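Local coordinates for sensor protein CzcS (Pseudomonas aeruginosa, PDB 5GPO) that probably senses zinc through its extracytoplasmic domain, the part present here, as the histidine kinase of a two-component system linked to metal detoxification and antibiotic resistance, at residues E11-Q14 and L15-E18; A40-D43 and Q44-A47; A80-A83 and R84-D88. All coordinates share one frame; numbering follows the deposited sequence.

Contact 1. Residues E11-Q14 and L15-E18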
loop_
_atom_site.group_PDB
_atom_site.type_symbol
_atom_site.label_atom_id
_atom_site.label_comp_id
_atom_site.label_asym_id
_atom_site.label_seq_id
_atom_site.Cartn_x
_atom_site.Cartn_y
_atom_site.Cartn_z
ATOM N N GLU B 11 4.670 17.462 2.315
ATOM C CA GLU B 11 4.442 17.094 3.712
ATOM C C GLU B 11 3.858 15.688 3.836
ATOM O O GLU B 11 4.291 14.899 4.683
ATOM C CB GLU B 11 3.520 18.129 4.364
ATOM C CG GLU B 11 2.718 17.619 5.546
ATOM C CD GLU B 11 1.802 18.688 6.135
ATOM O OE1 GLU B 11 2.141 19.890 6.033
ATOM O OE2 GLU B 11 0.740 18.325 6.693
ATOM N N ASN B 12 2.886 15.349 2.989
ATOM C CA ASN B 12 2.286 14.022 3.066
ATOM C C ASN B 12 3.304 12.930 2.744
ATOM O O ASN B 12 3.343 11.897 3.421
ATOM C CB ASN B 12 1.079 13.925 2.131
ATOM C CG ASN B 12 -0.135 14.690 2.648
ATOM O OD1 ASN B 12 -0.287 14.918 3.851
ATOM N ND2 ASN B 12 -1.021 15.075 1.730
ATOM N N LEU B 13 4.140 13.131 1.719
ATOM C CA LEU B 13 5.117 12.094 1.406
ATOM C C LEU B 13 6.209 12.024 2.471
ATOM O O LEU B 13 6.702 10.931 2.776
ATOM C CB LEU B 13 5.708 12.311 0.010
ATOM C CG LEU B 13 6.279 11.057 -0.656
ATOM C CD1 LEU B 13 5.215 10.013 -0.826
ATOM C CD2 LEU B 13 6.916 11.413 -2.003
ATOM N N GLN B 14 6.544 13.152 3.102
ATOM C CA GLN B 14 7.553 13.109 4.154
ATOM C C GLN B 14 7.030 12.350 5.367
ATOM O O GLN B 14 7.774 11.611 6.025
ATOM C CB GLN B 14 7.992 14.529 4.530
ATOM C CG GLN B 14 9.115 14.564 5.569
ATOM C CD GLN B 14 9.774 15.924 5.665
ATOM O OE1 GLN B 14 9.370 16.869 4.983
ATOM N NE2 GLN B 14 10.790 16.035 6.522
ATOM N N LEU B 15 5.740 12.500 5.673
ATOM C CA LEU B 15 5.155 11.722 6.756
ATOM C C LEU B 15 5.288 10.224 6.506
ATOM O O LEU B 15 5.565 9.463 7.445
ATOM C CB LEU B 15 3.685 12.105 6.952
ATOM C CG LEU B 15 3.080 11.495 8.215
ATOM C CD1 LEU B 15 3.784 12.048 9.455
ATOM C CD2 LEU B 15 1.570 11.769 8.269
ATOM N N LYS B 16 5.092 9.779 5.250
ATOM C CA LYS B 16 5.196 8.350 4.951
ATOM C C LYS B 16 6.628 7.863 5.105
ATOM O O LYS B 16 6.871 6.773 5.640
ATOM C CB LYS B 16 4.702 8.042 3.533
ATOM C CG LYS B 16 3.202 8.118 3.321
ATOM C CD LYS B 16 2.822 7.636 1.916
ATOM C CE LYS B 16 1.321 7.523 1.783
ATOM N NZ LYS B 16 0.630 8.811 2.098
ATOM N N LEU B 17 7.588 8.653 4.619
ATOM C CA LEU B 17 8.993 8.298 4.780
ATOM C C LEU B 17 9.357 8.174 6.253
ATOM O O LEU B 17 10.129 7.294 6.641
ATOM C CB LEU B 17 9.883 9.339 4.104
ATOM C CG LEU B 17 11.370 8.981 4.118
ATOM C CD1 LEU B 17 11.581 7.750 3.265
ATOM C CD2 LEU B 17 12.196 10.164 3.567
ATOM N N GLU B 18 8.807 9.047 7.090
ATOM C CA GLU B 18 9.121 8.973 8.512
ATOM C C GLU B 18 8.464 7.767 9.156
ATOM O O GLU B 18 9.014 7.187 10.104
ATOM C CB GLU B 18 8.714 10.280 9.202
ATOM C CG GLU B 18 9.605 11.450 8.761
ATOM C CD GLU B 18 11.116 11.138 8.864
ATOM O OE1 GLU B 18 11.890 11.511 7.947
ATOM O OE2 GLU B 18 11.530 10.510 9.863
HETATM O O HOH W 1 1.086 10.763 4.632
#
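Lys16 runs back over the turn of helix 7-25 that carries Asn12 and Leu13, a worked example of how a lysine i+4 from a carbonyl can use its whole length on its own helix. The path begins at CB, which sits 3.6 Å from Leu13 O. With CG beside the backbone N (chi1 -73°), the chain heads for the preceding turn, and CG passes 3.8 Å from Asn12 O. The next methylene, CD, lies 4.3 Å from CD1 of Leu13, a loose aliphatic contact. The chain is extended as far as CE, and a bend at the last torsion (chi4 56°) then brings the ammonium round to the water beside Asn12. This weak bond from Lys16 NZ to the water spans 3.2 Å. The same water donates to Asn12 O at 2.8 Å, closing a weak bridge from the lysine tip to the main chain.

Asn12 O thus has two donors, for Lys16 N also bonds to it at 3.3 Å in the regular helical pattern. The neighbouring turn is held by Leu17 N to Leu13 O and by Glu18 N to Gln14 O. One face of the segment packs against the second subunit, where Leu13 meets Leu106 and Leu17 meets Met112 of that chain.

Chemically, the helix offers Leu13 and Leu17 to the dimer partner, and Lys16 also packs on Leu124 of the second subunit, probably with its methylenes. The charge is carried past these carbons to water, which may ease the cost of placing a lysine beside an apolar interface.

Contact 2. Residues A40-D43 and Q44-A47. With ZN (zinc ion), chain F.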
loop_
_atom_site.group_PDB
_atom_site.type_symbol
_atom_site.label_atom_id
_atom_site.label_comp_id
_atom_site.label_asym_id
_atom_site.label_seq_id
_atom_site.Cartn_x
_atom_site.Cartn_y
_atom_site.Cartn_z
ATOM N N ALA B 40 9.284 -6.335 7.095
ATOM C CA ALA B 40 8.740 -5.250 7.908
ATOM C C ALA B 40 8.435 -4.018 7.059
ATOM O O ALA B 40 7.400 -3.368 7.241
ATOM C CB ALA B 40 9.718 -4.896 9.030
ATOM N N LEU B 41 9.331 -3.674 6.135
ATOM C CA LEU B 41 9.092 -2.512 5.282
ATOM C C LEU B 41 7.881 -2.726 4.384
ATOM O O LEU B 41 7.069 -1.809 4.185
ATOM C CB LEU B 41 10.327 -2.229 4.438
ATOM C CG LEU B 41 11.511 -1.772 5.268
ATOM C CD1 LEU B 41 12.754 -1.637 4.386
ATOM C CD2 LEU B 41 11.135 -0.462 5.915
ATOM N N GLN B 42 7.738 -3.931 3.839
ATOM C CA GLN B 42 6.599 -4.196 2.970
ATOM C C GLN B 42 5.289 -4.120 3.745
ATOM O O GLN B 42 4.291 -3.587 3.243
ATOM C CB GLN B 42 6.769 -5.554 2.288
ATOM C CG GLN B 42 5.609 -5.985 1.366
ATOM C CD GLN B 42 5.504 -5.173 0.073
ATOM O OE1 GLN B 42 5.659 -3.951 0.070
ATOM N NE2 GLN B 42 5.249 -5.859 -1.030
ATOM N N ASP B 43 5.273 -4.619 4.983
ATOM C CA ASP B 43 4.053 -4.520 5.777
ATOM C C ASP B 43 3.729 -3.068 6.095
ATOM O O ASP B 43 2.556 -2.675 6.098
ATOM C CB ASP B 43 4.171 -5.349 7.059
ATOM C CG ASP B 43 3.904 -6.824 6.824
ATOM O OD1 ASP B 43 3.905 -7.263 5.652
ATOM O OD2 ASP B 43 3.694 -7.550 7.817
ATOM N N GLN B 44 4.752 -2.246 6.331
ATOM C CA GLN B 44 4.510 -0.855 6.684
ATOM C C GLN B 44 4.075 -0.025 5.477
ATOM O O GLN B 44 3.317 0.941 5.640
ATOM C CB GLN B 44 5.758 -0.238 7.318
ATOM C CG GLN B 44 5.568 1.215 7.765
ATOM C CD GLN B 44 4.775 1.354 9.064
ATOM O OE1 GLN B 44 3.781 0.657 9.289
ATOM N NE2 GLN B 44 5.214 2.263 9.925
ATOM N N LEU B 45 4.550 -0.363 4.270
ATOM C CA LEU B 45 4.106 0.371 3.087
ATOM C C LEU B 45 2.590 0.254 2.912
ATOM O O LEU B 45 1.913 1.242 2.605
ATOM C CB LEU B 45 4.847 -0.133 1.851
ATOM C CG LEU B 45 4.678 0.704 0.579
ATOM C CD1 LEU B 45 5.088 2.136 0.818
ATOM C CD2 LEU B 45 5.434 0.116 -0.598
ATOM N N VAL B 46 2.047 -0.940 3.142
ATOM C CA VAL B 46 0.607 -1.175 3.050
ATOM C C VAL B 46 -0.138 -0.404 4.126
ATOM O O VAL B 46 -1.245 0.104 3.901
ATOM C CB VAL B 46 0.341 -2.685 3.157
ATOM C CG1 VAL B 46 -1.138 -2.998 2.940
ATOM C CG2 VAL B 46 1.253 -3.421 2.178
ATOM N N ALA B 47 0.464 -0.286 5.307
ATOM C CA ALA B 47 -0.229 0.303 6.443
ATOM C C ALA B 47 -0.521 1.783 6.251
ATOM O O ALA B 47 -1.349 2.334 6.977
ATOM C CB ALA B 47 0.584 0.081 7.719
HETATM ZN ZN ZN F . 3.896 -9.635 7.527
#
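Asp43 OD2 binds the zinc ion at 2.1 Å, in a metal site that helix 34-47 helps to build across the dimer interface. OD1 stays 3.0 Å from the metal, so the carboxylate is monodentate. His39 of the same helix and His39 of the second subunit supply further ligand atoms, and the metal therefore joins the two chains. A torsion of -81° at chi1 sets the carboxylate beside its backbone N, so that it lies on the side of the turn that carries His39. OD1 is held in turn by Gln42 NE2 of the second subunit, and Gln42 NE2 of this chain returns the bond to Asp43 of its partner: a reciprocal second shell that would steady both carboxylates.

Gln44 points to another face. Its NE2 bonds to Gln19 O on helix 7-25 and to a sulfate ion, probably from the crystallisation liquor, while CB rests 3.5 Å from Ala40 O.

The backbone keeps its i to i+4 bonds. Leu45 N to Leu41 O measures 2.9 Å, but Val46 N to Gln42 O stretches to a weak 3.5 Å, and Ala47 N to Asp43 O is bent to 137°.

Leu41 lies against Ile20 and Leu24 of helix 7-25, and Leu45 meets Val46 of the second subunit. Gln42 OE1 is buried with no polar partner, its neighbour here being Leu45 CD2 at 4.1 Å. Beside the long Val46 bond, the methyl CG2 of Val46 presses to 3.2 Å from Gln42 O.

Contact 3. Residues A80-A83 and R84-D88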
loop_
_atom_site.group_PDB
_atom_site.type_symbol
_atom_site.label_atom_id
_atom_site.label_comp_id
_atom_site.label_asym_id
_atom_site.label_seq_id
_atom_site.Cartn_x
_atom_site.Cartn_y
_atom_site.Cartn_z
ATOM N N ALA B 80 -22.262 -0.829 7.457
ATOM C CA ALA B 80 -23.347 -0.447 6.553
ATOM C C ALA B 80 -23.189 -1.100 5.182
ATOM O O ALA B 80 -24.177 -1.561 4.591
ATOM C CB ALA B 80 -23.412 1.076 6.421
ATOM N N LEU B 81 -21.956 -1.149 4.664
ATOM C CA LEU B 81 -21.706 -1.783 3.371
ATOM C C LEU B 81 -21.960 -3.284 3.432
ATOM O O LEU B 81 -22.583 -3.849 2.526
ATOM C CB LEU B 81 -20.268 -1.509 2.927
ATOM C CG LEU B 81 -19.851 -2.153 1.609
ATOM C CD1 LEU B 81 -20.798 -1.751 0.509
ATOM C CD2 LEU B 81 -18.427 -1.728 1.270
ATOM N N LEU B 82 -21.479 -3.946 4.490
ATOM C CA LEU B 82 -21.714 -5.374 4.644
ATOM C C LEU B 82 -23.202 -5.675 4.732
ATOM O O LEU B 82 -23.661 -6.709 4.234
ATOM C CB LEU B 82 -21.005 -5.897 5.898
ATOM C CG LEU B 82 -21.361 -7.332 6.295
ATOM C CD1 LEU B 82 -20.948 -8.281 5.167
ATOM C CD2 LEU B 82 -20.668 -7.716 7.599
ATOM N N ALA B 83 -23.969 -4.766 5.335
ATOM C CA ALA B 83 -25.408 -4.974 5.440
ATOM C C ALA B 83 -26.073 -4.850 4.076
ATOM O O ALA B 83 -27.021 -5.584 3.770
ATOM C CB ALA B 83 -26.011 -3.983 6.434
ATOM N N ARG B 84 -25.582 -3.942 3.231
ATOM C CA ARG B 84 -26.156 -3.843 1.893
ATOM C C ARG B 84 -25.854 -5.090 1.072
ATOM O O ARG B 84 -26.708 -5.553 0.308
ATOM C CB ARG B 84 -25.660 -2.578 1.201
ATOM C CG ARG B 84 -26.302 -1.338 1.784
ATOM C CD ARG B 84 -25.674 -0.069 1.251
ATOM N NE ARG B 84 -25.916 0.116 -0.175
ATOM C CZ ARG B 84 -25.351 1.079 -0.898
ATOM N NH1 ARG B 84 -24.507 1.922 -0.319
ATOM N NH2 ARG B 84 -25.612 1.188 -2.196
ATOM N N LEU B 85 -24.659 -5.668 1.236
ATOM C CA LEU B 85 -24.319 -6.902 0.528
ATOM C C LEU B 85 -25.224 -8.048 0.968
ATOM O O LEU B 85 -25.742 -8.809 0.142
ATOM C CB LEU B 85 -22.854 -7.261 0.777
ATOM C CG LEU B 85 -21.766 -6.406 0.129
ATOM C CD1 LEU B 85 -20.387 -6.847 0.619
ATOM C CD2 LEU B 85 -21.841 -6.490 -1.388
ATOM N N GLN B 86 -25.433 -8.180 2.279
ATOM C CA GLN B 86 -26.235 -9.276 2.807
ATOM C C GLN B 86 -27.723 -9.102 2.525
ATOM O O GLN B 86 -28.474 -10.081 2.622
ATOM C CB GLN B 86 -25.961 -9.419 4.304
ATOM C CG GLN B 86 -24.509 -9.822 4.576
ATOM C CD GLN B 86 -24.190 -10.023 6.049
ATOM O OE1 GLN B 86 -24.769 -9.373 6.922
ATOM N NE2 GLN B 86 -23.266 -10.935 6.332
ATOM N N ALA B 87 -28.167 -7.893 2.166
ATOM C CA ALA B 87 -29.526 -7.673 1.685
ATOM C C ALA B 87 -29.631 -7.754 0.157
ATOM O O ALA B 87 -30.557 -7.172 -0.429
ATOM C CB ALA B 87 -30.053 -6.326 2.185
ATOM N N ASP B 88 -28.698 -8.457 -0.490
ATOM C CA ASP B 88 -28.724 -8.709 -1.935
ATOM C C ASP B 88 -28.865 -7.431 -2.765
ATOM O O ASP B 88 -29.490 -7.439 -3.828
ATOM C CB ASP B 88 -29.833 -9.700 -2.296
ATOM C CG ASP B 88 -29.547 -11.100 -1.789
ATOM O OD1 ASP B 88 -28.369 -11.519 -1.833
ATOM O OD2 ASP B 88 -30.499 -11.779 -1.343
#
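Leu82 and Gln86, one turn apart near the end of helix 75-86, make the side-chain contact of this segment, and it is a van der Waals one. The leucine methyl CD1 lies 3.7 Å from Gln86 NE2, with the amide carbon CD about as near, and the two chains cross obliquely. Gln86 takes this course because CG stands beside its backbone N (chi1 -64°) and the chain then runs out straight, carrying its amide past the leucine branch.

A second kind of contact sets methylenes against carbonyl oxygens of the previous turn. Gln86 CG comes to 3.2 Å from Leu82 O, and Arg84 CG to 3.5 Å from Ala80 O. A bend at chi3 then carries the guanidinium on to strand 93-98, where NH1 makes a weak hydrogen bond to Phe94 O.

Main-chain bonds form the third group. Leu85 N to Leu81 O and Gln86 N to Leu82 O are both regular, at 3.0 Å. Ala87 N still reaches Ala83 O at 3.0 Å, but that bond is bent to 136° as Ala87 leaves helical geometry.

The helix then ends in a Schellman motif. Asp88, with a positive phi of 53°, is its C-prime residue; Asp88 N turns back to Leu85 O at 3.0 Å and Ala89 N to Arg84 O.

Two chemistries are divided between the faces. Leu81 and Leu85 are buried, both touching Leu123 of strand 119-127, so this amphipathic helix lies on the sheet by these two residues. Leu82 is instead partly covered by the aliphatic and amide surface of Gln86, and the closing bonds satisfy carbonyls that the last turn would otherwise leave without helical donors.

Overall arrangement
From the N terminus, contact 1 lies on helix 7-25, contact 2 on helix 34-47 and contact 3 on helix 75-86. Each is local and closes a helical turn, so none nests in or crosses another; they run in series. The first two helices pair along one side of the domain, the centres of contacts 1 and 2 being 14 Å apart, and both face the second subunit. Contact 3 sits on the opposite side of the chain's centre, about 17 Å from contact 2 between nearest atoms, where its helix rests on strands 93-98 and 119-127 of the antiparallel sheet. This is consistent with a PAS-like sensor fold whose N-terminal helices pack on strands and helix of the second subunit.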